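Local coordinates for protein xylose isomerase-like TIM barrel (Anabaena variabilis ATCC 29413, PDB 2QW5) that probably acts as a zinc-dependent isomerase or epimerase on sugar substrates, binding a zinc ion and D-xylose within its TIM barrel, at residues S9-S14 with F43-F48; H36-Q41 with E77-V82. One frame throughout, in Å; residues are numbered along the deposited sequence.

Contact 1: residues S9-S14 with F43-F48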
ATOM      1  N   SER A   9      35.319  23.112 -17.770  1.00 51.97           N
ATOM      2  CA  SER A   9      33.868  23.290 -17.639  1.00 49.82           C
ATOM      3  C   SER A   9      33.434  23.661 -16.204  1.00 40.54           C
ATOM      4  O   SER A   9      34.169  23.471 -15.237  1.00 37.12           O
ATOM      5  CB  SER A   9      33.113  22.049 -18.138  1.00 50.71           C
ATOM      6  OG  SER A   9      33.357  20.940 -17.305  1.00 56.79           O
ATOM      7  N   ASP A  10      32.258  24.265 -16.109  1.00 34.95           N
ATOM      8  CA  ASP A  10      31.641  24.636 -14.827  1.00 29.68           C
ATOM      9  C   ASP A  10      31.011  23.371 -14.251  1.00 25.54           C
ATOM     10  O   ASP A  10      30.340  22.610 -14.972  1.00 22.12           O
ATOM     11  CB  ASP A  10      30.532  25.683 -15.020  1.00 30.16           C
ATOM     12  CG  ASP A  10      31.062  27.076 -15.259  1.00 31.27           C
ATOM     13  OD1 ASP A  10      32.252  27.327 -15.043  1.00 35.60           O
ATOM     14  OD2 ASP A  10      30.261  27.942 -15.644  1.00 46.10           O
ATOM     15  N   ILE A  11      31.230  23.166 -12.967  1.00 22.37           N
ATOM     16  CA  ILE A  11      30.683  22.026 -12.256  1.00 21.68           C
ATOM     17  C   ILE A  11      29.701  22.562 -11.239  1.00 21.26           C
ATOM     18  O   ILE A  11      30.060  23.403 -10.406  1.00 20.80           O
ATOM     19  CB  ILE A  11      31.795  21.168 -11.549  1.00 22.33           C
ATOM     20  CG1 ILE A  11      32.909  20.779 -12.519  1.00 24.55           C
ATOM     21  CG2 ILE A  11      31.198  19.903 -10.876  1.00 19.14           C
ATOM     22  CD1 ILE A  11      32.416  20.048 -13.722  1.00 23.99           C
ATOM     23  N   TYR A  12      28.460  22.078 -11.308  1.00 18.02           N
ATOM     24  CA  TYR A  12      27.393  22.447 -10.364  1.00 18.21           C
ATOM     25  C   TYR A  12      27.144  21.270  -9.430  1.00 16.10           C
ATOM     26  O   TYR A  12      27.649  20.185  -9.670  1.00 17.97           O
ATOM     27  CB  TYR A  12      26.097  22.725 -11.114  1.00 21.40           C
ATOM     28  CG  TYR A  12      26.017  23.980 -11.967  1.00 17.23           C
ATOM     29  CD1 TYR A  12      27.157  24.722 -12.362  1.00 14.07           C
ATOM     30  CD2 TYR A  12      24.778  24.359 -12.522  1.00 18.15           C
ATOM     31  CE1 TYR A  12      27.016  25.861 -13.211  1.00 17.80           C
ATOM     32  CE2 TYR A  12      24.658  25.471 -13.346  1.00 17.07           C
ATOM     33  CZ  TYR A  12      25.764  26.219 -13.685  1.00 22.80           C
ATOM     34  OH  TYR A  12      25.605  27.301 -14.523  1.00 22.65           O
ATOM     35  N   ILE A  13      26.422  21.502  -8.353  1.00 17.19           N
ATOM     36  CA  ILE A  13      25.944  20.418  -7.472  1.00 15.68           C
ATOM     37  C   ILE A  13      24.481  20.617  -7.116  1.00 17.84           C
ATOM     38  O   ILE A  13      24.034  21.738  -6.900  1.00 18.71           O
ATOM     39  CB  ILE A  13      26.826  20.263  -6.232  1.00 17.73           C
ATOM     40  CG1 ILE A  13      26.410  19.015  -5.437  1.00 19.95           C
ATOM     41  CG2 ILE A  13      26.845  21.573  -5.414  1.00 15.36           C
ATOM     42  CD1 ILE A  13      27.443  18.563  -4.376  1.00 15.58           C
ATOM     43  N   SER A  14      23.725  19.511  -7.073  1.00 16.49           N
ATOM     44  CA  SER A  14      22.325  19.551  -6.697  1.00 16.66           C
ATOM     45  C   SER A  14      22.096  19.748  -5.187  1.00 16.94           C
ATOM     46  O   SER A  14      22.737  19.104  -4.378  1.00 18.01           O
ATOM     47  CB  SER A  14      21.647  18.235  -7.046  1.00 13.59           C
ATOM     48  OG  SER A  14      20.304  18.263  -6.625  1.00 15.61           O
ATOM     49  N   PHE A  43      35.190  24.127  -2.645  1.00 25.61           N
ATOM     50  CA  PHE A  43      35.574  22.895  -3.347  1.00 25.60           C
ATOM     51  C   PHE A  43      35.650  23.063  -4.864  1.00 23.06           C
ATOM     52  O   PHE A  43      36.117  22.159  -5.554  1.00 24.23           O
ATOM     53  CB  PHE A  43      34.586  21.738  -3.070  1.00 24.61           C
ATOM     54  CG  PHE A  43      34.350  21.452  -1.615  1.00 25.50           C
ATOM     55  CD1 PHE A  43      35.380  21.550  -0.668  1.00 25.40           C
ATOM     56  CD2 PHE A  43      33.102  21.005  -1.194  1.00 23.01           C
ATOM     57  CE1 PHE A  43      35.150  21.267   0.686  1.00 31.62           C
ATOM     58  CE2 PHE A  43      32.849  20.714   0.162  1.00 24.89           C
ATOM     59  CZ  PHE A  43      33.890  20.854   1.112  1.00 31.57           C
ATOM     60  N   GLY A  44      35.144  24.187  -5.375  1.00 23.09           N
ATOM     61  CA  GLY A  44      35.194  24.530  -6.790  1.00 23.39           C
ATOM     62  C   GLY A  44      33.874  24.577  -7.525  1.00 22.35           C
ATOM     63  O   GLY A  44      33.864  24.801  -8.723  1.00 26.99           O
ATOM     64  N   TYR A  45      32.765  24.367  -6.830  1.00 21.92           N
ATOM     65  CA  TYR A  45      31.436  24.410  -7.463  1.00 19.65           C
ATOM     66  C   TYR A  45      31.119  25.853  -7.804  1.00 20.35           C
ATOM     67  O   TYR A  45      31.350  26.740  -6.981  1.00 21.67           O
ATOM     68  CB  TYR A  45      30.356  23.806  -6.546  1.00 20.37           C
ATOM     69  CG  TYR A  45      30.470  22.299  -6.392  1.00 20.07           C
ATOM     70  CD1 TYR A  45      30.060  21.456  -7.431  1.00 19.53           C
ATOM     71  CD2 TYR A  45      30.953  21.706  -5.201  1.00 19.31           C
ATOM     72  CE1 TYR A  45      30.165  20.084  -7.322  1.00 19.30           C
ATOM     73  CE2 TYR A  45      31.039  20.325  -5.064  1.00 20.27           C
ATOM     74  CZ  TYR A  45      30.617  19.511  -6.125  1.00 19.48           C
ATOM     75  OH  TYR A  45      30.722  18.138  -6.037  1.00 15.39           O
ATOM     76  N   SER A  46      30.645  26.068  -9.032  1.00 18.52           N
ATOM     77  CA  SER A  46      30.287  27.386  -9.569  1.00 20.90           C
ATOM     78  C   SER A  46      28.773  27.607  -9.771  1.00 20.16           C
ATOM     79  O   SER A  46      28.327  28.722 -10.119  1.00 21.83           O
ATOM     80  CB  SER A  46      31.031  27.608 -10.864  1.00 21.05           C
ATOM     81  OG  SER A  46      30.586  26.690 -11.815  1.00 24.00           O
ATOM     82  N   GLY A  47      27.983  26.569  -9.525  1.00 16.40           N
ATOM     83  CA  GLY A  47      26.540  26.706  -9.593  1.00 12.81           C
ATOM     84  C   GLY A  47      25.808  25.596  -8.862  1.00 13.81           C
ATOM     85  O   GLY A  47      26.404  24.597  -8.474  1.00 14.01           O
ATOM     86  N   PHE A  48      24.505  25.793  -8.681  1.00 17.90           N
ATOM     87  CA  PHE A  48      23.670  24.874  -7.841  1.00 17.54           C
ATOM     88  C   PHE A  48      22.345  24.567  -8.460  1.00 17.26           C
ATOM     89  O   PHE A  48      21.812  25.438  -9.099  1.00 15.84           O
ATOM     90  CB  PHE A  48      23.515  25.507  -6.457  1.00 14.80           C
ATOM     91  CG  PHE A  48      24.833  25.788  -5.826  1.00 19.07           C
ATOM     92  CD1 PHE A  48      25.496  24.806  -5.092  1.00 22.61           C
ATOM     93  CD2 PHE A  48      25.487  26.968  -6.098  1.00 20.73           C
ATOM     94  CE1 PHE A  48      26.791  25.046  -4.574  1.00 27.80           C
ATOM     95  CE2 PHE A  48      26.790  27.221  -5.606  1.00 12.84           C
ATOM     96  CZ  PHE A  48      27.436  26.256  -4.844  1.00 20.61           C
TER
HETATM   97  O   HOH W   1      32.904  24.886 -11.536  1.00 22.25           O
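The ring of Y45 lies against I13, whose CB sits over one ring face, displaced toward the rim, with the CB of I13 3.8 Å from the ring centroid of Y45. I13 has CG1 anti to its backbone N (chi1 -173°) and an extended chain, so CD1 runs on beside CZ and OH of Y45, while CG2, in the crowded position between the backbone N and the carbonyl carbon, touches CG of Y45 and meets F48 CD1 at 3.5 Å. I13 thus packs against two aromatic rings. I11, two residues earlier, adds its CG2 beside CE1 of Y45, and I11 O lies at the edge of that ring.

Y12 points to the other face of the strand pair. Its ring, with CG beside the backbone N, folds over the backbone of G47, whose CA stands 3.7 Å from the ring centroid of Y12 in a CH-pi contact. G47 suits this place because a CB there would run into Y12 CE1. S46 OG lies near the plane of the same ring, at its edge.

Two backbone hydrogen bonds tie the segments in parallel. S46 N donates to I11 O at 3.1 Å with an N-H...O angle of 165°, and I13 N reaches G47 O at 3.1 Å with a more bent angle of 150°. Beside the bond between S46 N and I11 O, a water accepts from I11 N at 2.8 Å, donates to G44 O and also bonds S46 OG. G44, at positive phi, closes the preceding helix with a Schellman motif.

Strand 278-280 pairs with the other edge of strand 11-14. Helix 314-332 takes the hydroxyl of Y45 through A318 O, and L40 of helix 27-42 packs on I13, Y45 and F48, within a beta-alpha-beta unit.

Contact 2: residues H36-Q41 with E77-V82; sequences HIKKLQ and EGLENV
A turn of helix 27-42 faces an irregular connection that leaves helix 60-76 at E77 and folds into a type I beta turn from L79 to V82, with the nearest CA atoms, those of K38 and L79, 8.4 Å apart. L79 is the central apolar side chain. Its CG lies beside the backbone N (chi1 -55°), and its two methyls divide between helix residues one turn apart: CD1 meets I37 CG2 at 3.7 Å, whereas CD2 comes to 3.2 Å from OE1 of Q41 and also borders the aliphatic chain of K38. Q41 reaches across with an extended chain, and its flat amide end spans two apolar partners, OE1 beside the L79 methyl and NE2 at 3.3 Å from CG2 of V82. The same V82 methyl approaches I37 CG2 more loosely.

K38 supplies the polar part. Fully extended beyond CG, it passes L79 CD2 and brings NZ to the carbonyl of E77, where K38 NZ donates to E77 O at 2.9 Å, in the carbonyl plane. The E77 chain bends at chi2 (-70°), which places OE1 3.8 Å from K38 NZ, a long salt bridge. A water closes this gap, accepting from K38 NZ at 2.6 Å and donating to E77 OE1 at 2.7 Å. The ammonium group therefore holds both the main chain and, partly through water, the side chain of one residue, and its charge would be expected to offset that of the carboxylate.

G78, with positive phi, is the C-prime residue of a Schellman motif ending helix 60-76. The arrangement belongs to the outer layer of a TIM barrel, where the helix of one beta-alpha unit packs on the alpha-to-beta turn that leads into strand 83-87.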
ATOM      1  N   HIS A  36      25.822  26.726   2.978  1.00 26.42           N
ATOM      2  CA  HIS A  36      26.127  25.529   2.164  1.00 24.91           C
ATOM      3  C   HIS A  36      26.819  25.931   0.871  1.00 24.76           C
ATOM      4  O   HIS A  36      27.846  25.362   0.513  1.00 26.34           O
ATOM      5  CB  HIS A  36      24.865  24.729   1.774  1.00 25.28           C
ATOM      6  CG  HIS A  36      24.225  23.973   2.904  1.00 25.08           C
ATOM      7  ND1 HIS A  36      24.949  23.409   3.931  1.00 29.04           N
ATOM      8  CD2 HIS A  36      22.941  23.599   3.106  1.00 27.57           C
ATOM      9  CE1 HIS A  36      24.124  22.794   4.762  1.00 31.55           C
ATOM     10  NE2 HIS A  36      22.902  22.876   4.271  1.00 24.15           N
ATOM     11  N   ILE A  37      26.251  26.919   0.180  1.00 25.83           N
ATOM     12  CA  ILE A  37      26.808  27.416  -1.094  1.00 25.58           C
ATOM     13  C   ILE A  37      28.249  27.902  -0.923  1.00 25.69           C
ATOM     14  O   ILE A  37      29.096  27.560  -1.732  1.00 24.35           O
ATOM     15  CB  ILE A  37      25.955  28.543  -1.715  1.00 26.21           C
ATOM     16  CG1 ILE A  37      24.628  27.998  -2.254  1.00 27.82           C
ATOM     17  CG2 ILE A  37      26.713  29.246  -2.873  1.00 22.01           C
ATOM     18  CD1 ILE A  37      23.661  29.049  -2.732  1.00 21.37           C
ATOM     19  N   LYS A  38      28.519  28.673   0.136  1.00 22.55           N
ATOM     20  CA  LYS A  38      29.877  29.177   0.377  1.00 23.54           C
ATOM     21  C   LYS A  38      30.894  28.072   0.656  1.00 24.39           C
ATOM     22  O   LYS A  38      32.043  28.142   0.178  1.00 24.14           O
ATOM     23  CB  LYS A  38      29.891  30.232   1.489  1.00 23.30           C
ATOM     24  CG  LYS A  38      29.259  31.532   1.034  1.00 31.54           C
ATOM     25  CD  LYS A  38      29.338  32.644   2.048  1.00 27.03           C
ATOM     26  CE  LYS A  38      28.902  33.949   1.369  1.00 32.85           C
ATOM     27  NZ  LYS A  38      28.913  35.168   2.241  1.00 35.84           N
ATOM     28  N   LYS A  39      30.470  27.045   1.390  1.00 25.51           N
ATOM     29  CA  LYS A  39      31.322  25.895   1.674  1.00 23.03           C
ATOM     30  C   LYS A  39      31.600  25.158   0.382  1.00 21.66           C
ATOM     31  O   LYS A  39      32.733  24.809   0.079  1.00 22.66           O
ATOM     32  CB  LYS A  39      30.641  24.957   2.673  1.00 24.19           C
ATOM     33  CG  LYS A  39      31.567  23.817   3.231  1.00 33.17           C
ATOM     34  CD  LYS A  39      32.684  24.338   4.171  1.00 39.62           C
ATOM     35  CE  LYS A  39      33.232  23.296   5.201  1.00 43.47           C
ATOM     36  NZ  LYS A  39      33.984  22.109   4.662  1.00 43.32           N
ATOM     37  N   LEU A  40      30.543  24.940  -0.396  1.00 21.19           N
ATOM     38  CA  LEU A  40      30.665  24.190  -1.639  1.00 20.44           C
ATOM     39  C   LEU A  40      31.539  24.900  -2.658  1.00 21.42           C
ATOM     40  O   LEU A  40      32.327  24.259  -3.334  1.00 20.29           O
ATOM     41  CB  LEU A  40      29.264  23.860  -2.193  1.00 17.90           C
ATOM     42  CG  LEU A  40      28.515  22.822  -1.316  1.00 20.27           C
ATOM     43  CD1 LEU A  40      27.036  22.785  -1.589  1.00 18.25           C
ATOM     44  CD2 LEU A  40      29.092  21.426  -1.469  1.00 17.60           C
ATOM     45  N   GLN A  41      31.401  26.226  -2.742  1.00 23.90           N
ATOM     46  CA  GLN A  41      32.246  27.055  -3.629  1.00 26.98           C
ATOM     47  C   GLN A  41      33.725  26.848  -3.379  1.00 26.79           C
ATOM     48  O   GLN A  41      34.491  26.878  -4.339  1.00 27.00           O
ATOM     49  CB  GLN A  41      31.964  28.542  -3.461  1.00 26.58           C
ATOM     50  CG  GLN A  41      30.765  29.039  -4.145  1.00 32.85           C
ATOM     51  CD  GLN A  41      30.716  30.557  -4.087  1.00 34.42           C
ATOM     52  OE1 GLN A  41      30.731  31.166  -2.995  1.00 43.02           O
ATOM     53  NE2 GLN A  41      30.707  31.172  -5.247  1.00 29.22           N
ATOM     54  N   GLU A  77      24.747  38.641  -0.320  1.00 27.55           N
ATOM     55  CA  GLU A  77      25.790  37.872   0.388  1.00 28.06           C
ATOM     56  C   GLU A  77      27.103  37.624  -0.395  1.00 28.67           C
ATOM     57  O   GLU A  77      27.917  36.801   0.032  1.00 29.63           O
ATOM     58  CB  GLU A  77      25.181  36.528   0.891  1.00 30.30           C
ATOM     59  CG  GLU A  77      24.180  36.701   2.038  1.00 29.85           C
ATOM     60  CD  GLU A  77      24.874  37.136   3.351  1.00 35.37           C
ATOM     61  OE1 GLU A  77      25.729  36.390   3.856  1.00 46.36           O
ATOM     62  OE2 GLU A  77      24.574  38.231   3.861  1.00 37.60           O
ATOM     63  N   GLY A  78      27.308  38.315  -1.527  1.00 27.67           N
ATOM     64  CA  GLY A  78      28.504  38.162  -2.373  1.00 23.93           C
ATOM     65  C   GLY A  78      28.452  37.056  -3.407  1.00 25.00           C
ATOM     66  O   GLY A  78      29.489  36.753  -4.044  1.00 23.95           O
ATOM     67  N   LEU A  79      27.257  36.509  -3.649  1.00 20.60           N
ATOM     68  CA  LEU A  79      27.099  35.359  -4.550  1.00 20.73           C
ATOM     69  C   LEU A  79      26.475  35.726  -5.890  1.00 20.76           C
ATOM     70  O   LEU A  79      25.870  34.858  -6.528  1.00 19.36           O
ATOM     71  CB  LEU A  79      26.326  34.233  -3.841  1.00 19.08           C
ATOM     72  CG  LEU A  79      26.897  33.741  -2.484  1.00 22.41           C
ATOM     73  CD1 LEU A  79      25.980  32.720  -1.804  1.00 22.09           C
ATOM     74  CD2 LEU A  79      28.280  33.184  -2.627  1.00 13.78           C
ATOM     75  N   GLU A  80      26.745  36.952  -6.371  1.00 21.55           N
ATOM     76  CA  GLU A  80      26.238  37.434  -7.668  1.00 20.95           C
ATOM     77  C   GLU A  80      26.555  36.507  -8.820  1.00 16.56           C
ATOM     78  O   GLU A  80      25.691  36.272  -9.685  1.00 19.72           O
ATOM     79  CB  GLU A  80      26.801  38.826  -8.046  1.00 24.53           C
ATOM     80  CG  GLU A  80      26.364  40.004  -7.180  1.00 23.37           C
ATOM     81  CD  GLU A  80      27.300  40.284  -5.972  1.00 38.85           C
ATOM     82  OE1 GLU A  80      28.074  39.375  -5.547  1.00 27.10           O
ATOM     83  OE2 GLU A  80      27.248  41.429  -5.458  1.00 35.51           O
ATOM     84  N   ASN A  81      27.776  35.995  -8.837  1.00 15.12           N
ATOM     85  CA  ASN A  81      28.262  35.176  -9.957  1.00 17.08           C
ATOM     86  C   ASN A  81      27.803  33.753  -9.913  1.00 20.60           C
ATOM     87  O   ASN A  81      28.047  33.041 -10.897  1.00 19.93           O
ATOM     88  CB  ASN A  81      29.792  35.164 -10.052  1.00 17.82           C
ATOM     89  CG  ASN A  81      30.379  36.530 -10.279  1.00 19.85           C
ATOM     90  OD1 ASN A  81      29.689  37.485 -10.624  1.00 18.48           O
ATOM     91  ND2 ASN A  81      31.667  36.622 -10.101  1.00 20.03           N
ATOM     92  N   VAL A  82      27.188  33.315  -8.793  1.00 20.85           N
ATOM     93  CA  VAL A  82      26.711  31.913  -8.641  1.00 18.75           C
ATOM     94  C   VAL A  82      25.499  31.693  -9.538  1.00 17.19           C
ATOM     95  O   VAL A  82      24.553  32.445  -9.465  1.00 17.68           O
ATOM     96  CB  VAL A  82      26.366  31.594  -7.160  1.00 19.94           C
ATOM     97  CG1 VAL A  82      25.585  30.228  -7.004  1.00 19.61           C
ATOM     98  CG2 VAL A  82      27.632  31.603  -6.349  1.00 18.42           C
TER
HETATM   99  O   HOH W   2      27.755  34.707   4.505  1.00 45.46           O

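How the contacts relate
Contacts 1 and 2 lie side by side, their centres 10 Å apart, and cross along the chain, since their segments alternate: contact 1 spans helix 27-42, contact 2 spans strand 47-51 and helix 60-76. F48 of contact 1 joins them, with F48 CE2 3.4 Å from I37 CG2 and F48 CD2 3.4 Å from V82 CG1, so the F48 ring packs from the strand onto both segments of contact 2. Of the two, contact 1 is the one related to the metal site: the side chain of I13 is about 7 Å from that of the zinc ligand E281 and about 12 Å from the zinc ion. Contact 2 lies away from the metal and sugar sites.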